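Local coordinates for protein N-terminal acetyltransferase B complex subunit NAT3 (Candida albicans, PDB 5K04) that probably transfers the acetyl group of acetyl-CoA to the N-terminal amine of target proteins, as the GNAT-fold subunit of the NatB complex, at residues 42-47 and 56-61; 112-117 and 150-155; 127-132 and 159-164. All coordinates share one frame; numbering follows the deposited sequence.

Contact 1 (42-47 and 56-61)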
loop_
_atom_site.group_PDB
_atom_site.type_symbol
_atom_site.label_atom_id
_atom_site.label_comp_id
_atom_site.label_asym_id
_atom_site.label_seq_id
_atom_site.Cartn_x
_atom_site.Cartn_y
_atom_site.Cartn_z
ATOM N N LEU B 42 3.905 20.830 7.414
ATOM C CA LEU B 42 4.361 20.281 8.685
ATOM C C LEU B 42 4.361 18.760 8.658
ATOM O O LEU B 42 4.416 18.109 9.706
ATOM C CB LEU B 42 3.499 20.812 9.835
ATOM C CG LEU B 42 3.295 22.346 9.907
ATOM C CD1 LEU B 42 2.770 22.789 11.272
ATOM C CD2 LEU B 42 4.562 23.115 9.575
ATOM N N PHE B 43 4.306 18.191 7.465
ATOM C CA PHE B 43 4.333 16.749 7.254
ATOM C C PHE B 43 5.388 16.542 6.167
ATOM O O PHE B 43 5.127 16.672 4.962
ATOM C CB PHE B 43 2.947 16.216 6.869
ATOM C CG PHE B 43 2.795 14.712 7.004
ATOM C CD1 PHE B 43 3.898 13.893 7.215
ATOM C CD2 PHE B 43 1.534 14.123 6.900
ATOM C CE1 PHE B 43 3.758 12.521 7.324
ATOM C CE2 PHE B 43 1.377 12.747 7.016
ATOM C CZ PHE B 43 2.498 11.943 7.233
ATOM N N TYR B 44 6.603 16.262 6.613
ATOM C CA TYR B 44 7.731 16.082 5.720
ATOM C C TYR B 44 8.525 14.865 6.166
ATOM O O TYR B 44 8.420 14.392 7.303
ATOM C CB TYR B 44 8.640 17.323 5.673
ATOM C CG TYR B 44 8.993 17.867 7.034
ATOM C CD1 TYR B 44 10.110 17.407 7.728
ATOM C CD2 TYR B 44 8.217 18.846 7.628
ATOM C CE1 TYR B 44 10.444 17.929 8.993
ATOM C CE2 TYR B 44 8.532 19.366 8.894
ATOM C CZ TYR B 44 9.639 18.904 9.566
ATOM O OH TYR B 44 9.927 19.407 10.812
ATOM N N LYS B 45 9.336 14.381 5.239
ATOM C CA LYS B 45 10.065 13.147 5.405
ATOM C C LYS B 45 11.546 13.395 5.169
ATOM O O LYS B 45 11.948 14.305 4.429
ATOM C CB LYS B 45 9.559 12.068 4.437
ATOM C CG LYS B 45 9.700 12.445 2.951
ATOM C CD LYS B 45 9.420 11.246 2.047
ATOM C CE LYS B 45 9.551 11.590 0.571
ATOM N NZ LYS B 45 9.155 10.394 -0.248
ATOM N N SER B 46 12.351 12.580 5.835
ATOM C CA SER B 46 13.768 12.509 5.549
ATOM C C SER B 46 13.992 11.392 4.547
ATOM O O SER B 46 13.240 10.414 4.502
ATOM C CB SER B 46 14.590 12.269 6.821
ATOM O OG SER B 46 14.191 11.080 7.501
ATOM N N VAL B 47 15.046 11.551 3.751
ATOM C CA VAL B 47 15.334 10.701 2.603
ATOM C C VAL B 47 16.849 10.578 2.492
ATOM O O VAL B 47 17.584 11.517 2.812
ATOM C CB VAL B 47 14.653 11.310 1.351
ATOM C CG1 VAL B 47 15.438 11.106 0.125
ATOM C CG2 VAL B 47 13.201 10.789 1.202
ATOM N N GLY B 56 12.751 8.660 7.750
ATOM C CA GLY B 56 11.939 9.115 8.863
ATOM C C GLY B 56 10.957 10.165 8.393
ATOM O O GLY B 56 10.984 10.602 7.240
ATOM N N TYR B 57 10.077 10.572 9.310
ATOM C CA TYR B 57 9.148 11.644 8.993
ATOM C C TYR B 57 8.717 12.372 10.257
ATOM O O TYR B 57 8.878 11.881 11.378
ATOM C CB TYR B 57 7.912 11.145 8.216
ATOM C CG TYR B 57 7.088 10.044 8.882
ATOM C CD1 TYR B 57 6.081 10.340 9.794
ATOM C CD2 TYR B 57 7.300 8.710 8.550
ATOM C CE1 TYR B 57 5.324 9.326 10.381
ATOM C CE2 TYR B 57 6.568 7.699 9.117
ATOM C CZ TYR B 57 5.576 8.001 10.031
ATOM O OH TYR B 57 4.859 6.962 10.577
ATOM N N MET B 58 8.193 13.582 10.031
ATOM C CA MET B 58 7.605 14.447 11.041
ATOM C C MET B 58 6.174 14.783 10.636
ATOM O O MET B 58 5.921 15.158 9.486
ATOM C CB MET B 58 8.409 15.741 11.201
ATOM C CG MET B 58 7.553 16.916 11.630
ATOM S SD MET B 58 6.939 16.687 13.268
ATOM C CE MET B 58 8.503 16.659 14.001
ATOM N N MET B 59 5.238 14.590 11.570
ATOM C CA MET B 59 3.868 15.067 11.452
ATOM C C MET B 59 3.665 16.045 12.590
ATOM O O MET B 59 3.779 15.670 13.760
ATOM C CB MET B 59 2.836 13.934 11.540
ATOM C CG MET B 59 3.076 12.772 10.588
ATOM S SD MET B 59 2.096 11.355 11.004
ATOM C CE MET B 59 0.588 12.164 10.829
ATOM N N ALA B 60 3.402 17.299 12.249
ATOM C CA ALA B 60 3.111 18.318 13.235
ATOM C C ALA B 60 1.898 19.119 12.769
ATOM O O ALA B 60 1.442 19.000 11.628
ATOM C CB ALA B 60 4.328 19.230 13.474
ATOM N N LYS B 61 1.383 19.955 13.666
ATOM C CA LYS B 61 0.226 20.784 13.361
ATOM C C LYS B 61 0.331 22.084 14.143
ATOM O O LYS B 61 1.183 22.233 15.026
ATOM C CB LYS B 61 -1.086 20.061 13.697
ATOM C CG LYS B 61 -1.166 19.547 15.144
ATOM C CD LYS B 61 -2.607 19.247 15.569
ATOM C CE LYS B 61 -2.616 18.420 16.841
ATOM N NZ LYS B 61 -3.993 18.103 17.282
#

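Contact 2 (112-117 and 150-155)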
loop_
_atom_site.group_PDB
_atom_site.type_symbol
_atom_site.label_atom_id
_atom_site.label_comp_id
_atom_site.label_asym_id
_atom_site.label_seq_id
_atom_site.Cartn_x
_atom_site.Cartn_y
_atom_site.Cartn_z
ATOM N N PHE B 112 3.740 15.602 23.475
ATOM C CA PHE B 112 3.456 14.689 24.568
ATOM C C PHE B 112 4.482 13.575 24.549
ATOM O O PHE B 112 4.709 12.958 23.506
ATOM C CB PHE B 112 2.054 14.096 24.455
ATOM C CG PHE B 112 0.945 15.116 24.558
ATOM C CD1 PHE B 112 0.926 16.054 25.578
ATOM C CD2 PHE B 112 -0.086 15.117 23.643
ATOM C CE1 PHE B 112 -0.089 16.971 25.681
ATOM C CE2 PHE B 112 -1.116 16.034 23.737
ATOM C CZ PHE B 112 -1.113 16.969 24.762
ATOM N N VAL B 113 5.097 13.327 25.702
ATOM C CA VAL B 113 5.952 12.170 25.935
ATOM C C VAL B 113 5.396 11.422 27.138
ATOM O O VAL B 113 5.052 12.038 28.154
ATOM C CB VAL B 113 7.425 12.579 26.167
ATOM C CG1 VAL B 113 8.243 11.403 26.628
ATOM C CG2 VAL B 113 8.023 13.095 24.883
ATOM N N LYS B 114 5.287 10.103 27.020
ATOM C CA LYS B 114 4.819 9.319 28.152
ATOM C C LYS B 114 5.799 9.451 29.310
ATOM O O LYS B 114 7.007 9.604 29.117
ATOM C CB LYS B 114 4.639 7.850 27.765
ATOM C CG LYS B 114 3.493 7.584 26.779
ATOM C CD LYS B 114 2.178 8.152 27.301
ATOM C CE LYS B 114 0.989 7.701 26.468
ATOM N NZ LYS B 114 -0.255 8.411 26.898
ATOM N N VAL B 115 5.252 9.415 30.527
ATOM C CA VAL B 115 6.028 9.611 31.753
ATOM C C VAL B 115 7.128 8.560 31.894
ATOM O O VAL B 115 8.178 8.818 32.498
ATOM C CB VAL B 115 5.054 9.614 32.956
ATOM C CG1 VAL B 115 5.765 9.274 34.248
ATOM C CG2 VAL B 115 4.348 10.989 33.069
ATOM N N THR B 116 6.919 7.373 31.321
ATOM C CA THR B 116 7.877 6.280 31.377
ATOM C C THR B 116 8.933 6.366 30.288
ATOM O O THR B 116 9.876 5.571 30.287
ATOM C CB THR B 116 7.143 4.951 31.251
ATOM O OG1 THR B 116 6.201 5.039 30.174
ATOM C CG2 THR B 116 6.415 4.629 32.546
ATOM N N ASN B 117 8.793 7.311 29.368
ATOM C CA ASN B 117 9.697 7.424 28.229
ATOM C C ASN B 117 10.797 8.433 28.555
ATOM O O ASN B 117 10.829 9.565 28.065
ATOM C CB ASN B 117 8.922 7.817 26.984
ATOM C CG ASN B 117 9.799 7.860 25.765
ATOM O OD1 ASN B 117 10.971 7.437 25.808
ATOM N ND2 ASN B 117 9.252 8.386 24.667
ATOM N N ILE B 150 0.906 1.734 21.601
ATOM C CA ILE B 150 1.202 2.453 22.831
ATOM C C ILE B 150 -0.056 2.497 23.685
ATOM O O ILE B 150 -1.156 2.723 23.174
ATOM C CB ILE B 150 1.732 3.869 22.532
ATOM C CG1 ILE B 150 2.930 3.782 21.572
ATOM C CG2 ILE B 150 2.135 4.556 23.830
ATOM C CD1 ILE B 150 3.418 5.120 21.023
ATOM N N ASP B 151 0.111 2.243 24.985
ATOM C CA ASP B 151 -0.947 2.417 25.987
ATOM C C ASP B 151 -1.176 3.913 26.193
ATOM O O ASP B 151 -0.388 4.586 26.863
ATOM C CB ASP B 151 -0.544 1.733 27.292
ATOM C CG ASP B 151 -1.684 1.609 28.281
ATOM O OD1 ASP B 151 -2.798 2.101 28.004
ATOM O OD2 ASP B 151 -1.464 0.998 29.348
ATOM N N ASP B 152 -2.255 4.449 25.616
ATOM C CA ASP B 152 -2.533 5.880 25.741
ATOM C C ASP B 152 -3.078 6.268 27.112
ATOM O O ASP B 152 -3.164 7.467 27.403
ATOM C CB ASP B 152 -3.512 6.329 24.653
ATOM C CG ASP B 152 -2.850 6.464 23.299
ATOM O OD1 ASP B 152 -1.607 6.590 23.261
ATOM O OD2 ASP B 152 -3.567 6.441 22.276
ATOM N N SER B 153 -3.446 5.292 27.948
ATOM C CA SER B 153 -3.875 5.526 29.321
ATOM C C SER B 153 -2.731 5.912 30.256
ATOM O O SER B 153 -2.997 6.372 31.372
ATOM C CB SER B 153 -4.567 4.277 29.866
ATOM O OG SER B 153 -3.629 3.265 30.198
ATOM N N VAL B 154 -1.475 5.739 29.835
ATOM C CA VAL B 154 -0.347 6.174 30.652
ATOM C C VAL B 154 -0.228 7.691 30.605
ATOM O O VAL B 154 -0.359 8.319 29.543
ATOM C CB VAL B 154 0.959 5.511 30.184
ATOM C CG1 VAL B 154 2.162 6.104 30.926
ATOM C CG2 VAL B 154 0.895 3.999 30.365
ATOM N N ASP B 155 0.020 8.288 31.771
ATOM C CA ASP B 155 0.211 9.726 31.868
ATOM C C ASP B 155 1.310 10.192 30.919
ATOM O O ASP B 155 2.220 9.438 30.555
ATOM C CB ASP B 155 0.574 10.126 33.302
ATOM C CG ASP B 155 -0.574 9.934 34.278
ATOM O OD1 ASP B 155 -1.572 9.262 33.918
ATOM O OD2 ASP B 155 -0.465 10.463 35.407
#

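Contact 3 (127-132 and 159-164). Unlike the reference sequence in segment 159-164: Leu162 (reference Ser).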
loop_
_atom_site.group_PDB
_atom_site.type_symbol
_atom_site.label_atom_id
_atom_site.label_comp_id
_atom_site.label_asym_id
_atom_site.label_seq_id
_atom_site.Cartn_x
_atom_site.Cartn_y
_atom_site.Cartn_z
ATOM N N LEU B 127 16.988 19.332 22.879
ATOM C CA LEU B 127 16.541 20.266 21.852
ATOM C C LEU B 127 16.023 21.584 22.418
ATOM O O LEU B 127 15.607 22.448 21.640
ATOM C CB LEU B 127 15.446 19.623 21.009
ATOM C CG LEU B 127 15.901 18.426 20.173
ATOM C CD1 LEU B 127 14.745 17.881 19.341
ATOM C CD2 LEU B 127 17.078 18.809 19.279
ATOM N N GLY B 128 16.032 21.760 23.741
ATOM C CA GLY B 128 15.534 22.967 24.370
ATOM C C GLY B 128 14.136 22.874 24.955
ATOM O O GLY B 128 13.660 23.869 25.522
ATOM N N TYR B 129 13.456 21.731 24.831
ATOM C CA TYR B 129 12.135 21.587 25.423
ATOM C C TYR B 129 12.271 21.350 26.919
ATOM O O TYR B 129 13.266 20.791 27.384
ATOM C CB TYR B 129 11.367 20.426 24.787
ATOM C CG TYR B 129 10.998 20.654 23.340
ATOM C CD1 TYR B 129 11.953 20.535 22.339
ATOM C CD2 TYR B 129 9.692 20.980 22.973
ATOM C CE1 TYR B 129 11.628 20.748 21.014
ATOM C CE2 TYR B 129 9.352 21.190 21.646
ATOM C CZ TYR B 129 10.330 21.070 20.669
ATOM O OH TYR B 129 10.043 21.295 19.350
ATOM N N SER B 130 11.252 21.773 27.673
ATOM C CA SER B 130 11.183 21.488 29.104
ATOM C C SER B 130 9.780 21.018 29.469
ATOM O O SER B 130 8.791 21.400 28.836
ATOM C CB SER B 130 11.580 22.714 29.973
ATOM O OG SER B 130 10.939 23.895 29.528
ATOM N N VAL B 131 9.711 20.162 30.488
ATOM C CA VAL B 131 8.427 19.647 30.945
ATOM C C VAL B 131 7.594 20.791 31.491
ATOM O O VAL B 131 7.993 21.470 32.445
ATOM C CB VAL B 131 8.609 18.562 32.009
ATOM C CG1 VAL B 131 7.306 18.383 32.757
ATOM C CG2 VAL B 131 9.066 17.233 31.384
ATOM N N PHE B 132 6.418 20.992 30.901
ATOM C CA PHE B 132 5.475 22.028 31.299
ATOM C C PHE B 132 4.402 21.513 32.254
ATOM O O PHE B 132 4.080 22.183 33.238
ATOM C CB PHE B 132 4.824 22.640 30.045
ATOM C CG PHE B 132 3.820 23.733 30.330
ATOM C CD1 PHE B 132 4.245 25.012 30.697
ATOM C CD2 PHE B 132 2.455 23.495 30.191
ATOM C CE1 PHE B 132 3.333 26.020 30.945
ATOM C CE2 PHE B 132 1.528 24.503 30.443
ATOM C CZ PHE B 132 1.966 25.768 30.822
ATOM N N MET B 159 5.613 18.822 26.964
ATOM C CA MET B 159 6.890 19.514 26.937
ATOM C C MET B 159 6.792 20.671 25.956
ATOM O O MET B 159 6.206 20.534 24.877
ATOM C CB MET B 159 8.028 18.564 26.528
ATOM C CG MET B 159 8.161 17.332 27.433
ATOM S SD MET B 159 9.500 16.250 27.014
ATOM C CE MET B 159 10.807 17.288 27.545
ATOM N N ARG B 160 7.366 21.809 26.330
ATOM C CA ARG B 160 7.281 23.007 25.519
ATOM C C ARG B 160 8.659 23.587 25.243
ATOM O O ARG B 160 9.579 23.473 26.058
ATOM C CB ARG B 160 6.432 24.061 26.195
ATOM C CG ARG B 160 4.983 23.736 26.255
ATOM C CD ARG B 160 4.285 24.858 26.980
ATOM N NE ARG B 160 2.836 24.730 26.934
ATOM C CZ ARG B 160 2.007 25.736 27.192
ATOM N NH1 ARG B 160 2.491 26.930 27.502
ATOM N NH2 ARG B 160 0.698 25.548 27.136
ATOM N N LYS B 161 8.783 24.206 24.064
ATOM C CA LYS B 161 9.935 25.027 23.701
ATOM C C LYS B 161 9.432 26.373 23.198
ATOM O O LYS B 161 8.828 26.452 22.122
ATOM C CB LYS B 161 10.797 24.359 22.636
ATOM C CG LYS B 161 11.930 25.260 22.154
ATOM C CD LYS B 161 12.931 24.449 21.341
ATOM C CE LYS B 161 14.124 25.282 20.872
ATOM N NZ LYS B 161 14.884 24.528 19.824
ATOM N N LEU B 162 9.679 27.425 23.975
ATOM C CA LEU B 162 9.339 28.770 23.535
ATOM C C LEU B 162 10.127 29.134 22.291
ATOM O O LEU B 162 11.312 28.816 22.166
ATOM C CB LEU B 162 9.621 29.788 24.637
ATOM C CG LEU B 162 8.460 30.083 25.562
ATOM C CD1 LEU B 162 9.003 30.535 26.891
ATOM C CD2 LEU B 162 7.596 31.173 24.945
ATOM N N LEU B 163 9.460 29.806 21.381
ATOM C CA LEU B 163 9.935 30.322 20.120
ATOM C C LEU B 163 10.292 31.801 20.242
ATOM O O LEU B 163 9.715 32.529 21.055
ATOM C CB LEU B 163 8.868 30.141 19.031
ATOM C CG LEU B 163 8.622 28.684 18.608
ATOM C CD1 LEU B 163 7.407 28.545 17.686
ATOM C CD2 LEU B 163 9.863 28.108 17.937
ATOM N N PRO B 164 11.237 32.276 19.419
ATOM C CA PRO B 164 11.553 33.711 19.314
ATOM C C PRO B 164 10.339 34.563 18.919
ATOM O O PRO B 164 10.214 35.693 19.399
ATOM C CB PRO B 164 12.622 33.760 18.214
ATOM C CG PRO B 164 13.169 32.352 18.120
ATOM C CD PRO B 164 12.047 31.447 18.505
#

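Contact 1 (42-47 and 56-61)
Phe43 and Met59 lie side by side across two antiparallel strands and point the same way. Met59 CG sits over one face of the Phe43 ring, 3.5 Å from its centroid and offset toward the rim. Phe43 CG is anti to the backbone N (chi1 -164°), which places it 4.1 Å from Met59 CG. Met59 SD is oblique to the same ring, a Met-aromatic contact. Tyr57 CD1 also meets Phe43 CE1, at 4.0 Å. Helix 29-38 packs on this face through Tyr32 and Leu36.

Tyr44 and Met58 pair on the other face. Met58 CB lies 4.0 Å from the centroid of the Tyr44 ring, over its face, and Met58 CG is 3.5 Å from Tyr44 OH. That hydroxyl is hydrogen-bonded to Leu93 O of helix 89-96.

The backbones of this beta hairpin are joined by Met58 N to Tyr44 O (2.9 Å, N-H...O 172°), Tyr44 N to Met58 O, Ala60 N to Leu42 O and Ser46 N to Gly56 O. The contact is buried, and much of its chemistry is apolar. Backbone bonds satisfy polar groups of the strands, while thioether chains and rings pack on both faces, toward helices 29-38 and 89-96.

Contact 2 (112-117 and 150-155)
Val115 N donates to Asp155 O at 3.0 Å (N-H...O 164°), joining the type I turn 114-117, at the end of strand 108-114, to the loop just before strand 156-162.

Lys114 carries most of the rest. Its chain bends at chi2 (-54°), which turns CD to one side of CA instead of anti to it, and is extended from there to NZ. Lys114 NZ reaches Val154 O at 2.6 Å, in the carbonyl plane. It also reaches Asp152 O at 3.1 Å, from above that carbonyl plane. Lys114 CD lies 4.1 Å from Val154 CB, and Val115 CG2 is 3.9 Å from Asp155 CB. The Asp155 carboxylate makes a salt bridge with Arg134.

Within segment 150-155, Asp151 OD1 accepts two bonds. Ser153 N donates to it, an Asx turn, and Ser153 OG reaches the same oxygen at 2.6 Å from the same face of the carboxylate. Asn117, at the N-cap of helix 118-126, belongs to the coenzyme A pocket.

This is a surface contact. One ammonium gathers two carbonyls of the turn 151-154. The nearby Asp152 carboxylate, beyond salt-bridge distance, may add a weaker attraction.

Contact 3 (127-132 and 159-164)
The contact belongs to the antiparallel pairing of strands 130-135 and 156-162, at the edge of the GNAT sheet within this chain. Strand 130-135 follows helix 118-126, which ends in a Schellman motif at Gly128. Ser130 and Arg160 form the hydrogen-bonded pair. Ser130 N donates to Arg160 O and Arg160 N to Ser130 O, each at 2.9 Å.

Phe132 and Arg160 meet flat. The guanidinium lies over one face of the ring with the planes 2° apart, and Arg160 CZ is 3.6 Å from the ring centroid. This is a stacked cation-pi contact. The Arg160 chain is extended from CG to NE, and its CD also lies over the Phe132 face. Phe108 makes a further cation-pi contact with Arg160.

Tyr129 and Lys161 cross at about a right angle. Lys161 CB sits over the centre of the Tyr129 ring, 3.6 Å from the centroid. Beyond it the extended lysine chain carries NZ to Leu127 O, at 2.9 Å and with a C=O...N angle of 175°. Lys161 NZ also forms a salt bridge with Glu98.

Val131 and Met159 form the neighbouring non-hydrogen-bonded pair. Val131 CG2 touches Met159 CG at 4.1 Å. Met159 also packs on Arg121 and Tyr124 of helix 118-126, and Tyr129 on Ile109 and Leu111 of strand 108-114.

The chemistry is mixed, and the contact is partly buried. Each of two basic side chains lays carbon over an aromatic face. The arginine keeps its charge on the ring, whereas the lysine takes its charge past the ring to Leu127 O and the carboxylate of Glu98, which together probably stabilise the ammonium.

All three contacts reach the same mixed sheet. Contact 1 is the buried one, inside the hairpin of strands 43-48 and 53-65. Its centre is about 21 Å from that of contact 2 and about 19 Å from that of contact 3. Contact 2, at the surface, joins the end of strand 108-114 to the loop before strand 156-162. Contact 3, partly buried, pairs strand 156-162 with the outermost strand 130-135. The two touch where Val113 CG2 packs on Met159 SD at 4.1 Å. Chemistry follows place: thioether and ring packing in contact 1, a lysine on two loop carbonyls in contact 2, and in contact 3 basic side chains laid on aromatic faces, one also bonded to a carbonyl.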